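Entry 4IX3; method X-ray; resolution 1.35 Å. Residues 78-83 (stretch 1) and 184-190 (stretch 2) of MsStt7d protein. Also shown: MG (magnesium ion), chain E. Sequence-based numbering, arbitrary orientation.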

# COMPACT_ATOMS: atom_id res chain seq x y z
N LYS B 78 -6.04 -0.93 27.48
CA LYS B 78 -6.59 -2.28 27.21
C LYS B 78 -8.07 -2.20 26.85
O LYS B 78 -8.81 -1.45 27.50
CB LYS B 78 -6.43 -3.18 28.43
CG LYS B 78 -5.00 -3.67 28.62
CD LYS B 78 -5.00 -4.82 29.62
CE LYS B 78 -3.64 -5.53 29.64
NZ LYS B 78 -2.62 -4.55 30.12
N GLY B 79 -8.48 -2.97 25.85
CA GLY B 79 -9.86 -3.06 25.41
C GLY B 79 -10.25 -2.01 24.39
O GLY B 79 -11.34 -2.16 23.81
N THR B 80 -9.39 -1.01 24.14
CA THR B 80 -9.72 -0.05 23.07
C THR B 80 -9.56 -0.67 21.69
O THR B 80 -10.33 -0.32 20.77
CB THR B 80 -8.90 1.24 23.16
OG1 THR B 80 -7.50 0.94 23.06
CG2 THR B 80 -9.20 2.00 24.46
N CYS B 81 -8.53 -1.51 21.54
CA CYS B 81 -8.16 -2.07 20.25
C CYS B 81 -8.09 -3.59 20.30
O CYS B 81 -8.08 -4.16 21.42
CB CYS B 81 -6.79 -1.51 19.88
SG CYS B 81 -6.67 0.27 19.71
N ALA B 82 -8.01 -4.27 19.16
CA ALA B 82 -7.81 -5.71 19.16
C ALA B 82 -6.63 -6.09 20.07
O ALA B 82 -5.55 -5.44 20.07
CB ALA B 82 -7.52 -6.21 17.77
N ARG B 83 -6.84 -7.17 20.85
CA ARG B 83 -5.83 -7.55 21.84
C ARG B 83 -4.52 -7.97 21.16
O ARG B 83 -4.52 -8.82 20.28
CB ARG B 83 -6.38 -8.72 22.66
CG ARG B 83 -5.38 -9.31 23.66
CD ARG B 83 -6.05 -10.26 24.68
NE ARG B 83 -6.86 -11.31 24.04
CZ ARG B 83 -6.43 -12.54 23.75
NH1 ARG B 83 -5.18 -12.90 24.05
NH2 ARG B 83 -7.30 -13.42 23.24
MG MG E . -4.80 1.76 7.93
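Stretch 2 (184-190) LKLIDLG

Stretch 2 lies on stretch 1 through a short backbone-to-backbone contact, a single beta bridge between C81 and L186 that is extended by a few apolar side-chain contacts and by waters. The two segments are more than a hundred residues apart in sequence, and together they bury 359 Å² against each other.

L184 to L186 form the end of a strand that begins earlier in the chain, whereas stretch 1 has no regular helix or strand. The two run in the same direction: T80 lies near K185, C81 near L186, and A82 near I187. The CA atoms of C81 and L186 come within 4.3 Å. L186 uses both of its backbone polar groups here. L186 N donates to T80 O at 3.0 Å with a nearly straight angle of 168°, and L186 O accepts from A82 N at 2.8 Å with a more bent angle of 147°. One residue thus bonds to the two neighbours of C81, the pattern of a parallel bridge. Between these bonds, C81 CA approaches L186 O to 3.0 Å in a CA-H...O contact.

C81 directs its CA-to-CB bond away overall, yet with chi1 in the m well its polarizable sulfur still makes apolar contacts, SG lying 3.9 Å from L186 CB and 4.2 Å from L189 CD1. The leucines suit this buried setting because they offer hydrocarbon without polar groups to satisfy. Farther along, the small methyl of A82 meets the branched I187, with CB 4.0 Å from CG2.

The CA-to-CB bond of K185 points toward stretch 1, and its long aliphatic chain, with chi2 to chi4 all t, passes close to the backbone: CG is 3.7 Å from G79 O and CD is 4.0 Å from C81 O. A lysine can cover backbone in this way while its amine reaches polar partners; K185 NZ donates to water 3 at 3.0 Å, and that water donates to C81 O at 2.8 Å. G79 has a phi of 86°, a value that by itself favours glycine. G79 O accepts from water 1 at 2.8 Å, and this water also donates to L184 O at 2.8 Å. Water 2 similarly links T80 O and L184 O, at 2.8 Å to each.

Beyond the bridge, the CA-to-CB bond of D188 points away from stretch 1. D188 OD2 binds the magnesium ion at 2.1 Å, while D188 OD1 accepts from G190 N at 3.0 Å. Glycine suits position 190, since a CB there would clash with D188 OD1 as that side chain is placed.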

# COMPACT_ATOMS: atom_id res chain seq x y z
N LEU B 184 -17.49 -2.32 20.51
CA LEU B 184 -16.60 -2.05 19.38
C LEU B 184 -15.16 -1.97 19.83
O LEU B 184 -14.85 -1.34 20.85
CB LEU B 184 -16.96 -0.71 18.73
CG LEU B 184 -18.34 -0.63 18.02
CD1 LEU B 184 -18.39 0.61 17.14
CD2 LEU B 184 -18.71 -1.91 17.29
N LYS B 185 -14.29 -2.59 19.04
CA LYS B 185 -12.84 -2.41 19.20
C LYS B 185 -12.23 -1.86 17.90
O LYS B 185 -12.66 -2.26 16.80
CB LYS B 185 -12.15 -3.73 19.59
CG LYS B 185 -12.58 -4.27 20.98
CD LYS B 185 -11.86 -5.55 21.32
CE LYS B 185 -12.27 -6.05 22.70
NZ LYS B 185 -11.50 -7.29 23.05
N LEU B 186 -11.25 -1.01 18.05
CA LEU B 186 -10.44 -0.52 16.90
C LEU B 186 -9.44 -1.59 16.48
O LEU B 186 -8.89 -2.30 17.33
CB LEU B 186 -9.71 0.76 17.28
CG LEU B 186 -10.67 1.98 17.31
CD1 LEU B 186 -10.11 3.05 18.22
CD2 LEU B 186 -10.89 2.57 15.94
N ILE B 187 -9.13 -1.64 15.20
CA ILE B 187 -7.94 -2.33 14.75
C ILE B 187 -7.05 -1.31 14.05
O ILE B 187 -7.45 -0.16 13.77
CB ILE B 187 -8.23 -3.47 13.78
CG1 ILE B 187 -8.98 -2.99 12.54
CG2 ILE B 187 -9.02 -4.57 14.50
CD1 ILE B 187 -8.83 -3.94 11.35
N ASP B 188 -5.82 -1.75 13.72
CA ASP B 188 -4.96 -1.09 12.74
C ASP B 188 -4.34 0.20 13.28
O ASP B 188 -4.77 1.33 12.94
CB ASP B 188 -5.67 -0.86 11.41
CG ASP B 188 -4.76 -0.12 10.45
OD1 ASP B 188 -3.50 -0.24 10.57
OD2 ASP B 188 -5.34 0.68 9.61
N LEU B 189 -3.31 0.05 14.11
CA LEU B 189 -2.51 1.15 14.58
C LEU B 189 -1.31 1.38 13.65
O LEU B 189 -0.34 2.06 14.01
CB LEU B 189 -2.02 0.88 16.01
CG LEU B 189 -3.13 0.86 17.06
CD1 LEU B 189 -2.71 0.08 18.30
CD2 LEU B 189 -3.70 2.23 17.39
N GLY B 190 -1.45 0.98 12.38
CA GLY B 190 -0.33 1.11 11.44
C GLY B 190 0.05 2.54 11.07
O GLY B 190 1.18 2.82 10.70
O HOH W 1 -13.96 -1.33 23.54
O HOH W 2 -12.95 0.77 20.86
O HOH W 3 -8.84 -5.96 23.42
O HOH W 4 -3.57 2.97 9.08
O HOH W 5 -3.18 0.37 7.87
O HOH W 6 -5.88 0.45 6.86
O HOH W 7 -4.14 2.68 6.28